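Local coordinates for Tol-Pal system protein TolB (PDB 7MX5) that probably serves as the periplasmic component of the Tol-Pal system, taking part in outer membrane invagination during cell division and in maintaining outer membrane integrity, at residues 54-60 / 86-92. Residues are numbered along the deposited sequence; the frame is centred on the assembly and turned at random.
Sequences AINQIQA and HYQLYDV
The side-chain oxygen OE1 of Q88 takes the backbone N-H of N56, with N to OE1 at 2.9 Å. The bond is nearly straight, 170° at the hydrogen, and the donor is tilted 22° from the carbonyl plane; T73 OG1 adds a weak hydrogen bond to the same oxygen. On the other arm of the amide, Q88 NE2 lies suspiciously close to N56 OD1, a pair whose geometry is doubtful. N100 OD1 bonds to both Q88 NE2 and H86 NE2, so with the N56 N-H on OE1 both polar ends of the buried Q88 side chain are engaged. An extended chain beyond CG carries the Q88 amide to the turn. What it holds is the type II beta turn A54-Q57, in the loop ahead of helix 60-65. This loop lies across one face of the mixed sheet in the TolB amino-terminal domain, while L89 and Y87 on strand 83-91 pack against helix 110-126. Beside the amide, I55 CD1 sits over the H86 ring, 4.3 Å from its centroid. Farther along, I58 lays CG2 on the Y90 ring, 10° off the normal. A60 CB comes to that ring's edge and lies 3.9 Å from V92 CG1.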
loop_
_atom_site.group_PDB
_atom_site.type_symbol
_atom_site.label_atom_id
_atom_site.label_comp_id
_atom_site.label_asym_id
_atom_site.label_seq_id
_atom_site.Cartn_x
_atom_site.Cartn_y
_atom_site.Cartn_z
ATOM N N ALA A 54 -2.044 34.714 -0.833
ATOM C CA ALA A 54 -0.797 34.347 -1.491
ATOM C C ALA A 54 0.262 34.098 -0.423
ATOM O O ALA A 54 -0.046 33.964 0.765
ATOM C CB ALA A 54 -0.371 35.431 -2.488
ATOM N N ILE A 55 1.523 34.036 -0.855
ATOM C CA ILE A 55 2.628 33.784 0.061
ATOM C C ILE A 55 2.792 34.970 1.000
ATOM O O ILE A 55 2.925 36.120 0.560
ATOM C CB ILE A 55 3.922 33.513 -0.721
ATOM C CG1 ILE A 55 3.892 32.111 -1.334
ATOM C CG2 ILE A 55 5.139 33.678 0.180
ATOM C CD1 ILE A 55 3.876 30.998 -0.312
ATOM N N ASN A 56 2.778 34.692 2.305
ATOM C CA ASN A 56 2.946 35.697 3.354
ATOM C C ASN A 56 1.917 36.819 3.260
ATOM O O ASN A 56 2.164 37.934 3.731
ATOM C CB ASN A 56 4.366 36.276 3.347
ATOM C CG ASN A 56 5.397 35.294 3.870
ATOM O OD1 ASN A 56 5.053 34.224 4.371
ATOM N ND2 ASN A 56 6.669 35.656 3.757
ATOM N N GLN A 57 0.760 36.543 2.659
ATOM C CA GLN A 57 -0.339 37.506 2.586
ATOM C C GLN A 57 -1.643 36.722 2.678
ATOM O O GLN A 57 -2.097 36.142 1.687
ATOM C CB GLN A 57 -0.281 38.336 1.308
ATOM C CG GLN A 57 -1.446 39.305 1.159
ATOM C CD GLN A 57 -2.223 39.095 -0.128
ATOM O OE1 GLN A 57 -1.675 39.211 -1.224
ATOM N NE2 GLN A 57 -3.506 38.778 0.003
ATOM N N ILE A 58 -2.236 36.701 3.868
ATOM C CA ILE A 58 -3.527 36.058 4.083
ATOM C C ILE A 58 -4.202 36.723 5.273
ATOM O O ILE A 58 -3.560 37.021 6.285
ATOM C CB ILE A 58 -3.381 34.532 4.286
ATOM C CG1 ILE A 58 -4.756 33.877 4.436
ATOM C CG2 ILE A 58 -2.487 34.219 5.480
ATOM C CD1 ILE A 58 -4.731 32.371 4.319
ATOM N N GLN A 59 -5.501 36.975 5.138
ATOM C CA GLN A 59 -6.318 37.537 6.207
ATOM C C GLN A 59 -7.404 36.528 6.550
ATOM O O GLN A 59 -8.171 36.116 5.674
ATOM C CB GLN A 59 -6.920 38.881 5.792
ATOM C CG GLN A 59 -5.879 39.960 5.523
ATOM C CD GLN A 59 -5.948 41.104 6.517
ATOM O OE1 GLN A 59 -6.696 41.048 7.494
ATOM N NE2 GLN A 59 -5.162 42.147 6.275
ATOM N N ALA A 60 -7.465 36.134 7.822
ATOM C CA ALA A 60 -8.297 35.014 8.243
ATOM C C ALA A 60 -9.766 35.373 8.424
ATOM O O ALA A 60 -10.581 34.467 8.626
ATOM C CB ALA A 60 -7.756 34.425 9.548
ATOM N N HIS A 86 7.579 27.273 -3.371
ATOM C CA HIS A 86 7.480 27.840 -2.032
ATOM C C HIS A 86 6.013 27.784 -1.632
ATOM O O HIS A 86 5.188 28.512 -2.190
ATOM C CB HIS A 86 8.014 29.271 -1.999
ATOM C CG HIS A 86 8.045 29.872 -0.629
ATOM N ND1 HIS A 86 8.165 31.229 -0.413
ATOM C CD2 HIS A 86 7.970 29.303 0.597
ATOM C CE1 HIS A 86 8.163 31.468 0.885
ATOM N NE2 HIS A 86 8.047 30.316 1.521
ATOM N N TYR A 87 5.686 26.914 -0.680
ATOM C CA TYR A 87 4.304 26.684 -0.291
ATOM C C TYR A 87 4.134 26.884 1.207
ATOM O O TYR A 87 5.083 26.739 1.985
ATOM C CB TYR A 87 3.834 25.276 -0.692
ATOM C CG TYR A 87 4.561 24.148 0.006
ATOM C CD1 TYR A 87 5.766 23.665 -0.484
ATOM C CD2 TYR A 87 4.032 23.556 1.147
ATOM C CE1 TYR A 87 6.431 22.631 0.147
ATOM C CE2 TYR A 87 4.691 22.522 1.784
ATOM C CZ TYR A 87 5.889 22.063 1.280
ATOM O OH TYR A 87 6.549 21.033 1.910
ATOM N N GLN A 88 2.908 27.221 1.603
ATOM C CA GLN A 88 2.572 27.450 3.000
ATOM C C GLN A 88 1.256 26.762 3.328
ATOM O O GLN A 88 0.428 26.503 2.452
ATOM C CB GLN A 88 2.467 28.946 3.326
ATOM C CG GLN A 88 3.739 29.737 3.088
ATOM C CD GLN A 88 3.543 31.225 3.299
ATOM O OE1 GLN A 88 2.556 31.804 2.842
ATOM N NE2 GLN A 88 4.485 31.854 3.991
ATOM N N LEU A 89 1.078 26.466 4.614
ATOM C CA LEU A 89 -0.171 25.933 5.146
ATOM C C LEU A 89 -0.592 26.818 6.308
ATOM O O LEU A 89 0.133 26.924 7.301
ATOM C CB LEU A 89 -0.011 24.480 5.598
ATOM C CG LEU A 89 -1.225 23.837 6.274
ATOM C CD1 LEU A 89 -2.471 23.992 5.415
ATOM C CD2 LEU A 89 -0.960 22.371 6.580
ATOM N N TYR A 90 -1.755 27.451 6.184
ATOM C CA TYR A 90 -2.209 28.452 7.141
ATOM C C TYR A 90 -3.377 27.908 7.951
ATOM O O TYR A 90 -4.404 27.519 7.385
ATOM C CB TYR A 90 -2.612 29.743 6.430
ATOM C CG TYR A 90 -2.806 30.912 7.368
ATOM C CD1 TYR A 90 -1.716 31.608 7.873
ATOM C CD2 TYR A 90 -4.077 31.317 7.752
ATOM C CE1 TYR A 90 -1.885 32.676 8.731
ATOM C CE2 TYR A 90 -4.257 32.385 8.610
ATOM C CZ TYR A 90 -3.158 33.060 9.097
ATOM O OH TYR A 90 -3.328 34.125 9.953
ATOM N N ASP A 91 -3.216 27.889 9.274
ATOM C CA ASP A 91 -4.313 27.596 10.187
ATOM C C ASP A 91 -5.103 28.878 10.420
ATOM O O ASP A 91 -4.555 29.866 10.922
ATOM C CB ASP A 91 -3.771 27.035 11.502
ATOM C CG ASP A 91 -4.863 26.492 12.411
ATOM O OD1 ASP A 91 -5.841 27.217 12.690
ATOM O OD2 ASP A 91 -4.737 25.332 12.855
ATOM N N VAL A 92 -6.385 28.867 10.056
ATOM C CA VAL A 92 -7.177 30.092 10.107
ATOM C C VAL A 92 -7.626 30.396 11.532
ATOM O O VAL A 92 -7.550 31.545 11.983
ATOM C CB VAL A 92 -8.371 29.987 9.140
ATOM C CG1 VAL A 92 -9.511 30.894 9.585
ATOM C CG2 VAL A 92 -7.932 30.330 7.726
#